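Local coordinates for glycoside hydrolase family protein (Novosphingobium sp. PP1Y, PDB 6Q2F), which probably hydrolyses alpha-L-rhamnosidic linkages, removing L-rhamnose from glycosides, and carries a bound sodium ion, at residues Y789-L794 with G816-G821; V820-I825 with A864-E869; L75-R80 with W707-R712; V681-D686 with F701-S706. All blocks are in the same frame, centred on the assembly; numbering follows the deposited sequence.

Contact 1: Y789-L794 with G816-G821; sequences YKTIYL and GATVVG
The ring of Tyr793 meets the neighbouring strand along one flank, where CD1 lies 3.9 Å from Val820 CG1 and CE1 is only slightly farther from the same methyl. Tyr736 meets this ring with the two planes about 45° apart, Ile868 also packs on it, and its OH is hydrogen-bonded to Gln866 NE2. In both Tyr793 and Val820 the first torsion is 179°, so the ring and the CG1 methyl each stand anti to their own backbone N and cross obliquely. The other methyl of Val820, CG2, turns to Thr791 and sits 3.3 Å from its OG1.

Backbone bonds set the parallel register. Ile792 N donates to Thr818 O at 3.1 Å, in the plane of that carbonyl. Val820 N returns a bond to Ile792 O at 2.8 Å, almost straight (177°) and nearly along the C=O axis, and Leu794 N reaches Val820 O over the same length of 2.8 Å. This is the parallel pairing of a beta-alpha-beta unit, in which helix 803-814 connects strand 788-794 to strand 818-820. On the face carrying Ile792 and Val819, Leu794 CG comes to 3.9 Å from Val819 CG1, while Leu809 of that helix covers Ile792 and Val819. Gly821 runs close beside Leu794, and a CB there would collide with Leu794 CB. At the opposite end of the pairing, where Lys790 leaves extended geometry, a water accepts from Thr818 N at 2.9 Å and bridges it to Lys790 O.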
# COMPACT_ATOMS: atom_id res chain seq x y z
N TYR A 789 5.99 -24.58 4.06
CA TYR A 789 5.67 -24.63 2.64
C TYR A 789 6.16 -25.93 2.02
O TYR A 789 7.24 -26.44 2.36
CB TYR A 789 6.30 -23.45 1.91
CG TYR A 789 6.04 -22.13 2.60
CD1 TYR A 789 4.86 -21.43 2.36
CD2 TYR A 789 6.96 -21.59 3.49
CE1 TYR A 789 4.60 -20.22 2.99
CE2 TYR A 789 6.72 -20.35 4.11
CZ TYR A 789 5.54 -19.68 3.85
OH TYR A 789 5.27 -18.49 4.47
N LYS A 790 5.38 -26.41 1.04
CA LYS A 790 5.77 -27.55 0.22
C LYS A 790 6.81 -27.17 -0.82
O LYS A 790 7.58 -28.04 -1.24
CB LYS A 790 4.55 -28.16 -0.49
CG LYS A 790 3.37 -28.41 0.40
CD LYS A 790 3.69 -29.36 1.53
CE LYS A 790 4.19 -30.71 1.04
NZ LYS A 790 4.42 -31.62 2.21
N THR A 791 6.84 -25.92 -1.25
CA THR A 791 7.73 -25.55 -2.35
C THR A 791 7.94 -24.05 -2.38
O THR A 791 7.13 -23.27 -1.85
CB THR A 791 7.16 -26.01 -3.70
OG1 THR A 791 8.13 -25.75 -4.72
CG2 THR A 791 5.90 -25.23 -4.01
N ILE A 792 9.04 -23.65 -3.01
CA ILE A 792 9.30 -22.28 -3.42
C ILE A 792 8.92 -22.18 -4.88
O ILE A 792 9.26 -23.07 -5.67
CB ILE A 792 10.78 -21.91 -3.22
CG1 ILE A 792 11.11 -21.75 -1.74
CG2 ILE A 792 11.12 -20.63 -3.99
CD1 ILE A 792 12.61 -21.67 -1.45
N TYR A 793 8.22 -21.13 -5.24
CA TYR A 793 7.91 -20.85 -6.64
C TYR A 793 8.72 -19.66 -7.11
O TYR A 793 8.77 -18.64 -6.42
CB TYR A 793 6.41 -20.59 -6.81
CG TYR A 793 6.05 -20.28 -8.23
CD1 TYR A 793 5.88 -21.30 -9.16
CD2 TYR A 793 5.89 -18.97 -8.66
CE1 TYR A 793 5.55 -21.03 -10.47
CE2 TYR A 793 5.56 -18.68 -9.98
CZ TYR A 793 5.40 -19.72 -10.88
OH TYR A 793 5.09 -19.45 -12.20
N LEU A 794 9.37 -19.78 -8.27
CA LEU A 794 10.18 -18.69 -8.80
C LEU A 794 9.30 -17.84 -9.70
O LEU A 794 9.04 -18.20 -10.85
CB LEU A 794 11.40 -19.21 -9.55
CG LEU A 794 12.32 -20.10 -8.72
CD1 LEU A 794 13.51 -20.50 -9.54
CD2 LEU A 794 12.76 -19.39 -7.44
N GLY A 816 16.82 -30.81 0.78
CA GLY A 816 15.59 -31.60 0.69
C GLY A 816 14.36 -30.88 0.16
O GLY A 816 13.30 -31.49 0.05
N ALA A 817 14.48 -29.59 -0.16
CA ALA A 817 13.31 -28.80 -0.55
C ALA A 817 13.03 -28.91 -2.04
O ALA A 817 13.90 -29.26 -2.85
CB ALA A 817 13.49 -27.33 -0.17
N THR A 818 11.81 -28.56 -2.41
CA THR A 818 11.36 -28.52 -3.79
C THR A 818 11.26 -27.08 -4.27
O THR A 818 10.73 -26.22 -3.55
CB THR A 818 10.00 -29.21 -3.94
OG1 THR A 818 10.09 -30.52 -3.37
CG2 THR A 818 9.59 -29.31 -5.40
N VAL A 819 11.77 -26.82 -5.47
CA VAL A 819 11.65 -25.52 -6.12
C VAL A 819 10.92 -25.73 -7.44
O VAL A 819 11.24 -26.64 -8.20
CB VAL A 819 13.02 -24.86 -6.39
CG1 VAL A 819 12.88 -23.71 -7.39
CG2 VAL A 819 13.63 -24.38 -5.11
N VAL A 820 9.91 -24.89 -7.68
CA VAL A 820 9.17 -24.87 -8.94
C VAL A 820 9.53 -23.58 -9.65
O VAL A 820 9.25 -22.48 -9.14
CB VAL A 820 7.66 -24.97 -8.70
CG1 VAL A 820 6.91 -24.92 -10.04
CG2 VAL A 820 7.35 -26.21 -7.91
N GLY A 821 10.11 -23.70 -10.83
CA GLY A 821 10.46 -22.53 -11.61
C GLY A 821 11.50 -22.85 -12.64
O GLY A 821 12.19 -23.87 -12.58
O HOH W 1 10.17 -27.67 -0.13
O HOH W 2 8.32 -30.48 -1.06

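Contact 2: V820-I825 with A864-E869; sequences VGKAPI and ASQDIE
Two hydrogen bonds grip NE2 of Gln866, one to Tyr793 OH and one to Leu794 O, and they identify the other end of the amide as the acceptor. That acceptor, OE1, takes the backbone N of Lys822 at 2.9 Å with an N-H...O angle of 149°, the donor standing above the carbonyl plane rather than on a lone pair. A bend in the glutamine (chi2 -68°) brings the amide back to the loop. The extended Lys822 side chain crosses it obliquely, CD lying 3.9 Å from Gln866 CG, so aliphatic carbon covers the glutamine stem.

Backbone atoms pack closely beside this bond. Ala864 CA points its hydrogen almost straight (176°) at Gly821 O over 3.2 Å, an oxygen that also accepts from Trp849 NE1. Gly821 CA in turn approaches Ser865 O at 3.1 Å; at the backbone angles of Gly821 a CB would press on the carbonyl O of Val820, so a side chain would be strained there. Deeper in, Ile868 CD1 touches Val820 CB at 4.3 Å. Ser865 OG accepts from Asp867 N at 2.9 Å, forming an ST turn, and Asp867 then takes the N-cap position with OD1 on Ser870 N.

The segment 864-869 thus leads from strand 860-863 into helix 868-874 and passes beside the exit of strand 818-820; the Val820 side chain is enclosed between strand 788-794 and that helix.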
# COMPACT_ATOMS: atom_id res chain seq x y z
N VAL A 820 9.91 -24.89 -7.68
CA VAL A 820 9.17 -24.87 -8.94
C VAL A 820 9.53 -23.58 -9.65
O VAL A 820 9.25 -22.48 -9.14
CB VAL A 820 7.66 -24.97 -8.70
CG1 VAL A 820 6.91 -24.92 -10.04
CG2 VAL A 820 7.35 -26.21 -7.91
N GLY A 821 10.11 -23.70 -10.83
CA GLY A 821 10.46 -22.53 -11.61
C GLY A 821 11.50 -22.85 -12.64
O GLY A 821 12.19 -23.87 -12.58
N LYS A 822 11.64 -21.94 -13.59
CA LYS A 822 12.63 -22.09 -14.64
C LYS A 822 13.92 -21.39 -14.24
O LYS A 822 13.94 -20.48 -13.40
CB LYS A 822 12.09 -21.56 -15.97
CG LYS A 822 11.05 -22.51 -16.56
CD LYS A 822 10.37 -21.97 -17.81
CE LYS A 822 9.37 -23.00 -18.34
NZ LYS A 822 8.49 -22.45 -19.42
N ALA A 823 15.02 -21.85 -14.84
CA ALA A 823 16.33 -21.37 -14.48
C ALA A 823 16.43 -19.86 -14.70
O ALA A 823 15.99 -19.35 -15.74
CB ALA A 823 17.40 -22.09 -15.30
N PRO A 824 17.03 -19.11 -13.77
CA PRO A 824 17.29 -17.70 -14.02
C PRO A 824 18.28 -17.55 -15.17
O PRO A 824 19.04 -18.46 -15.49
CB PRO A 824 17.89 -17.21 -12.71
CG PRO A 824 18.59 -18.41 -12.19
CD PRO A 824 17.67 -19.56 -12.52
N ILE A 825 18.26 -16.37 -15.80
CA ILE A 825 19.06 -16.15 -16.99
C ILE A 825 20.28 -15.27 -16.72
O ILE A 825 21.20 -15.25 -17.55
CB ILE A 825 18.22 -15.53 -18.13
CG1 ILE A 825 17.75 -14.13 -17.75
CG2 ILE A 825 17.02 -16.40 -18.46
CD1 ILE A 825 16.91 -13.49 -18.82
N ALA A 864 11.09 -27.63 -13.39
CA ALA A 864 11.32 -26.49 -14.28
C ALA A 864 10.02 -26.14 -15.00
O ALA A 864 9.84 -26.34 -16.19
CB ALA A 864 12.45 -26.80 -15.26
N SER A 865 9.11 -25.59 -14.21
CA SER A 865 7.77 -25.28 -14.67
C SER A 865 7.37 -23.92 -14.12
O SER A 865 7.91 -23.44 -13.13
CB SER A 865 6.77 -26.36 -14.21
OG SER A 865 5.45 -26.03 -14.53
N GLN A 866 6.41 -23.29 -14.81
CA GLN A 866 5.74 -22.09 -14.33
C GLN A 866 4.25 -22.35 -14.16
O GLN A 866 3.42 -21.44 -14.24
CB GLN A 866 5.99 -20.91 -15.28
CG GLN A 866 7.49 -20.63 -15.58
CD GLN A 866 8.29 -20.10 -14.37
OE1 GLN A 866 9.53 -20.18 -14.35
NE2 GLN A 866 7.59 -19.56 -13.38
N ASP A 867 3.90 -23.62 -13.93
CA ASP A 867 2.53 -24.08 -13.68
C ASP A 867 2.50 -24.64 -12.26
O ASP A 867 2.80 -25.81 -12.04
CB ASP A 867 2.14 -25.14 -14.73
CG ASP A 867 0.68 -25.56 -14.62
OD1 ASP A 867 0.11 -25.47 -13.51
OD2 ASP A 867 0.11 -25.98 -15.64
N ILE A 868 2.11 -23.81 -11.29
CA ILE A 868 2.33 -24.17 -9.90
C ILE A 868 1.42 -25.32 -9.48
O ILE A 868 1.83 -26.21 -8.74
CB ILE A 868 2.16 -22.94 -8.98
CG1 ILE A 868 2.37 -23.32 -7.51
CG2 ILE A 868 0.77 -22.31 -9.15
CD1 ILE A 868 3.72 -23.93 -7.23
N GLU A 869 0.18 -25.33 -9.96
CA GLU A 869 -0.73 -26.37 -9.50
C GLU A 869 -0.42 -27.71 -10.16
O GLU A 869 -0.63 -28.77 -9.55
CB GLU A 869 -2.17 -25.95 -9.74
CG GLU A 869 -2.54 -24.70 -8.97
CD GLU A 869 -3.97 -24.72 -8.49
OE1 GLU A 869 -4.70 -25.65 -8.88
OE2 GLU A 869 -4.36 -23.84 -7.70

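Contact 3: L75-R80 with W707-R712; sequences LEWMKR and WAEMAR
The close-packed part of this contact is the indole of Trp77, whose NE1 donates to Ala708 O at 3.0 Å and 170°. The carbonyl oxygen lies at the indole edge, in the ring plane, although the donor stands well above the plane of the carbonyl. Ala708 CB settles 4.0 Å from Trp77 CE2, and Phe701 makes an edge-to-face contact with the indole. An alanine at Trp77 would remove both the NE1 donor and the ring, and would probably leave Ala708 O without this bond and loosen the junction with Phe701.

The solvent side, by contrast, is polar. Arg80 grips Glu709 side-on: NE meets the syn lone pair of OE2 at 2.9 Å, and NH2 reaches OE1 at 2.8 Å. The guanidinium and carboxylate planes differ by 28°, and Trp77 CA lies against one guanidinium face. Arg712 NH1 reaches back to Arg80 O at 2.9 Å, while its NE pairs with Asp716.

Helix 68-81, which follows barrel strand 56-62, is thereby tied to the approach of helix 712-726. Because Arg80 O lies near the carboxyl end of its helix, the positive charge of Arg712 is probably favoured there, and the two-bond grip likely keeps Glu709 ionised.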
# COMPACT_ATOMS: atom_id res chain seq x y z
N LEU A 75 -14.63 8.80 22.46
CA LEU A 75 -14.08 7.54 22.95
C LEU A 75 -15.14 6.72 23.68
O LEU A 75 -15.09 5.49 23.66
CB LEU A 75 -12.86 7.80 23.84
CG LEU A 75 -11.52 7.88 23.10
CD1 LEU A 75 -11.50 8.98 22.05
CD2 LEU A 75 -10.36 8.04 24.08
N GLU A 76 -16.12 7.39 24.29
CA GLU A 76 -17.23 6.65 24.87
C GLU A 76 -18.09 6.01 23.78
O GLU A 76 -18.62 4.91 23.97
CB GLU A 76 -18.09 7.55 25.77
CG GLU A 76 -17.40 7.96 27.09
CD GLU A 76 -18.17 9.04 27.82
OE1 GLU A 76 -18.01 9.14 29.05
OE2 GLU A 76 -18.94 9.76 27.17
N TRP A 77 -18.27 6.70 22.64
CA TRP A 77 -18.97 6.08 21.52
C TRP A 77 -18.26 4.82 21.04
O TRP A 77 -18.88 3.79 20.80
CB TRP A 77 -19.14 7.07 20.37
CG TRP A 77 -19.65 6.39 19.13
CD1 TRP A 77 -20.92 5.91 18.92
CD2 TRP A 77 -18.91 6.05 17.94
NE1 TRP A 77 -21.01 5.32 17.68
CE2 TRP A 77 -19.79 5.39 17.06
CE3 TRP A 77 -17.59 6.25 17.55
CZ2 TRP A 77 -19.39 4.93 15.80
CZ3 TRP A 77 -17.20 5.79 16.29
CH2 TRP A 77 -18.09 5.14 15.44
N MSE A 78 -16.93 4.88 20.93
CA MSE A 78 -16.12 3.77 20.45
C MSE A 78 -16.26 2.57 21.35
O MSE A 78 -16.29 1.43 20.87
CB MSE A 78 -14.65 4.18 20.36
CG MSE A 78 -14.33 5.15 19.24
SE MSE A 78 -12.43 5.75 19.32
CE MSE A 78 -12.51 7.20 18.02
N LYS A 79 -16.31 2.81 22.66
CA LYS A 79 -16.58 1.70 23.58
C LYS A 79 -17.96 1.11 23.34
O LYS A 79 -18.09 -0.11 23.22
CB LYS A 79 -16.44 2.15 25.03
CG LYS A 79 -15.01 2.40 25.43
CD LYS A 79 -14.14 1.17 25.12
CE LYS A 79 -14.48 0.01 26.03
NZ LYS A 79 -13.42 -1.02 25.90
N ARG A 80 -19.00 1.96 23.24
CA ARG A 80 -20.36 1.44 23.03
C ARG A 80 -20.41 0.52 21.82
O ARG A 80 -21.09 -0.51 21.83
CB ARG A 80 -21.37 2.58 22.84
CG ARG A 80 -21.82 3.29 24.09
CD ARG A 80 -23.16 4.05 23.87
NE ARG A 80 -23.08 5.15 22.91
CZ ARG A 80 -22.40 6.27 23.12
NH1 ARG A 80 -21.71 6.43 24.24
NH2 ARG A 80 -22.41 7.24 22.20
N TRP A 707 -26.24 6.17 11.50
CA TRP A 707 -26.44 4.86 12.12
C TRP A 707 -25.41 4.57 13.20
O TRP A 707 -25.22 3.40 13.58
CB TRP A 707 -26.42 3.77 11.04
CG TRP A 707 -25.27 3.88 10.08
CD1 TRP A 707 -25.21 4.67 8.96
CD2 TRP A 707 -24.02 3.16 10.13
NE1 TRP A 707 -23.99 4.50 8.32
CE2 TRP A 707 -23.25 3.57 9.02
CE3 TRP A 707 -23.49 2.20 11.00
CZ2 TRP A 707 -21.97 3.06 8.75
CZ3 TRP A 707 -22.23 1.70 10.74
CH2 TRP A 707 -21.47 2.14 9.62
N ALA A 708 -24.75 5.61 13.73
CA ALA A 708 -23.62 5.40 14.63
C ALA A 708 -24.03 4.64 15.89
O ALA A 708 -23.29 3.79 16.38
CB ALA A 708 -22.99 6.73 15.01
N GLU A 709 -25.21 4.95 16.44
CA GLU A 709 -25.60 4.23 17.64
C GLU A 709 -26.12 2.83 17.34
O GLU A 709 -26.52 2.12 18.26
CB GLU A 709 -26.62 5.02 18.44
CG GLU A 709 -26.06 6.35 18.96
CD GLU A 709 -24.81 6.16 19.81
OE1 GLU A 709 -23.95 7.08 19.81
OE2 GLU A 709 -24.67 5.11 20.46
N MSE A 710 -26.11 2.41 16.09
CA MSE A 710 -26.45 1.04 15.77
C MSE A 710 -25.32 0.31 15.04
O MSE A 710 -25.56 -0.64 14.33
CB MSE A 710 -27.74 0.99 14.94
CG MSE A 710 -28.99 1.24 15.79
SE MSE A 710 -30.65 1.37 14.73
CE MSE A 710 -30.37 -0.22 13.60
N ALA A 711 -24.07 0.76 15.25
CA ALA A 711 -22.93 0.16 14.55
C ALA A 711 -22.32 -1.02 15.27
O ALA A 711 -21.44 -1.68 14.71
CB ALA A 711 -21.85 1.22 14.30
N ARG A 712 -22.71 -1.29 16.51
CA ARG A 712 -22.09 -2.37 17.28
C ARG A 712 -22.17 -3.72 16.57
O ARG A 712 -21.15 -4.42 16.54
CB ARG A 712 -22.72 -2.43 18.68
CG ARG A 712 -22.25 -3.59 19.59
CD ARG A 712 -20.80 -3.44 19.93
NE ARG A 712 -20.31 -4.46 20.86
CZ ARG A 712 -19.87 -4.21 22.08
NH1 ARG A 712 -19.83 -2.97 22.55
NH2 ARG A 712 -19.44 -5.22 22.84

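Contact 4: V681-D686 with F701-S706; sequences VHVPVD and FNRQES
Charge joins Arg703 to Asp686: NH1 meets OD1 at 2.7 Å, and NH2 adds a weak bond to the same oxygen at 3.0 Å. The oxygen lies near the guanidinium plane, yet the carboxylate stands almost perpendicular to it (86°), so OD1 alone is used here while OD2 pairs with Lys73. Arg703 NE forms a second salt bridge, to Asp74.

Hydrogen bonds to backbone carbonyls form the next group. Arg703 NH2 also donates to Val683 O at 2.8 Å, Asn702 ND2 to Val681 O at 3.0 Å, and Gln704 NE2 to Asp686 O at 3.0 Å, the last at 165° and in the amide plane. A water spans Gln704 NE2 and Val685 O.

Apolar contact centres on Val683. Its CG1 covers one face of the guanidinium, 3.3 Å from Arg703 NH2, and also packs 3.5 Å from Gln704 CG; CG2 faces the Asn702 amide. A leucine in place of Arg703 would lose both salt bridges and the bond to Val683 O, and would probably leave the 681-686 segment less firmly held.

Asn702 OD1 accepts from Gln704 N at 3.0 Å, an Asx turn laid over the type I beta turn from Asn702 to Glu705. Together the two turns present the side chains of 702-704 to the loop that follows strand 674-677 of the (beta/alpha)8 barrel.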
# COMPACT_ATOMS: atom_id res chain seq x y z
N VAL A 681 -13.19 10.76 12.14
CA VAL A 681 -12.79 12.12 12.44
C VAL A 681 -13.31 12.51 13.82
O VAL A 681 -14.42 12.15 14.22
CB VAL A 681 -13.32 13.05 11.33
CG1 VAL A 681 -13.46 14.47 11.83
CG2 VAL A 681 -12.39 13.01 10.12
N HIS A 682 -12.48 13.24 14.57
CA HIS A 682 -12.86 13.70 15.90
C HIS A 682 -14.00 14.71 15.82
O HIS A 682 -13.95 15.65 15.02
CB HIS A 682 -11.65 14.34 16.58
CG HIS A 682 -12.01 15.23 17.73
ND1 HIS A 682 -12.76 14.80 18.80
CD2 HIS A 682 -11.69 16.53 17.99
CE1 HIS A 682 -12.90 15.79 19.66
NE2 HIS A 682 -12.25 16.85 19.20
N VAL A 683 -15.01 14.51 16.66
CA VAL A 683 -16.20 15.36 16.71
C VAL A 683 -16.06 16.33 17.88
O VAL A 683 -16.23 15.92 19.04
CB VAL A 683 -17.48 14.53 16.83
CG1 VAL A 683 -18.71 15.44 16.99
CG2 VAL A 683 -17.61 13.61 15.63
N PRO A 684 -15.70 17.59 17.64
CA PRO A 684 -15.45 18.50 18.77
C PRO A 684 -16.70 19.11 19.38
O PRO A 684 -16.65 19.50 20.55
CB PRO A 684 -14.57 19.59 18.14
CG PRO A 684 -15.14 19.68 16.76
CD PRO A 684 -15.32 18.20 16.36
N VAL A 685 -17.79 19.23 18.62
CA VAL A 685 -19.03 19.83 19.10
C VAL A 685 -20.19 18.99 18.57
O VAL A 685 -20.10 18.39 17.50
CB VAL A 685 -19.17 21.31 18.66
CG1 VAL A 685 -18.02 22.16 19.21
CG2 VAL A 685 -19.20 21.43 17.16
N ASP A 686 -21.28 18.95 19.33
CA ASP A 686 -22.38 18.05 18.97
C ASP A 686 -23.35 18.64 17.96
O ASP A 686 -23.99 17.86 17.23
CB ASP A 686 -23.15 17.62 20.23
CG ASP A 686 -22.26 16.89 21.25
OD1 ASP A 686 -21.16 16.45 20.88
OD2 ASP A 686 -22.68 16.76 22.42
N PHE A 701 -16.99 7.41 9.82
CA PHE A 701 -17.41 6.47 10.87
C PHE A 701 -17.11 7.05 12.25
O PHE A 701 -16.15 6.67 12.92
CB PHE A 701 -16.71 5.13 10.65
CG PHE A 701 -17.16 4.04 11.55
CD1 PHE A 701 -18.50 3.70 11.63
CD2 PHE A 701 -16.24 3.32 12.30
CE1 PHE A 701 -18.92 2.66 12.46
CE2 PHE A 701 -16.65 2.30 13.12
CZ PHE A 701 -17.99 1.96 13.20
N ASN A 702 -17.94 8.00 12.69
CA ASN A 702 -17.81 8.58 14.02
C ASN A 702 -19.20 8.71 14.64
O ASN A 702 -20.20 8.25 14.08
CB ASN A 702 -17.07 9.93 14.00
CG ASN A 702 -17.79 11.02 13.20
OD1 ASN A 702 -19.02 10.99 13.01
ND2 ASN A 702 -17.02 11.99 12.71
N ARG A 703 -19.27 9.32 15.82
CA ARG A 703 -20.50 9.33 16.60
C ARG A 703 -21.60 10.17 15.97
O ARG A 703 -22.76 10.07 16.40
CB ARG A 703 -20.23 9.83 18.01
CG ARG A 703 -19.64 11.24 18.12
CD ARG A 703 -19.42 11.52 19.57
NE ARG A 703 -18.68 12.75 19.81
CZ ARG A 703 -19.27 13.90 20.10
NH1 ARG A 703 -20.60 13.93 20.17
NH2 ARG A 703 -18.55 14.99 20.30
N GLN A 704 -21.27 11.01 14.99
CA GLN A 704 -22.25 11.77 14.24
C GLN A 704 -22.83 10.99 13.06
O GLN A 704 -23.81 11.45 12.47
CB GLN A 704 -21.62 13.08 13.73
CG GLN A 704 -21.09 14.02 14.81
CD GLN A 704 -22.18 14.66 15.65
OE1 GLN A 704 -23.06 13.99 16.18
NE2 GLN A 704 -22.12 15.97 15.78
N GLU A 705 -22.24 9.85 12.68
CA GLU A 705 -22.85 9.04 11.62
C GLU A 705 -24.30 8.74 11.97
O GLU A 705 -24.65 8.58 13.14
CB GLU A 705 -22.04 7.74 11.43
CG GLU A 705 -22.52 6.79 10.30
CD GLU A 705 -22.59 7.44 8.92
OE1 GLU A 705 -23.55 8.20 8.66
OE2 GLU A 705 -21.71 7.18 8.08
N SER A 706 -25.16 8.71 10.95
CA SER A 706 -26.60 8.57 11.21
C SER A 706 -26.91 7.25 11.91
O SER A 706 -27.72 7.20 12.84
CB SER A 706 -27.39 8.68 9.90
OG SER A 706 -26.79 7.93 8.87
O HOH W 3 -19.84 18.07 14.88

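In the fold
Contacts 1 and 2 share Val820 and Gly821 and follow one strand from its buried pairing to the partly buried loop beyond it, with Gln866 bonded across to the first. Contacts 3 and 4 meet about 10 Å apart by centres, where the Trp77 ring touches Phe701 and Asn702; the chain of contact 4 is nested within the loop closed by contact 3. Contact 3 includes part of helix 68-81, and contact 4 packs against that helix through Arg703 and His682. Between one pair and the other, centres are 48 to 53 Å apart. Chemistry follows place: backbone bonds and methyl packing dominate contact 1, one side-chain amide carries contact 2, and salt bridges with side-chain-to-carbonyl bonds hold contacts 3 and 4.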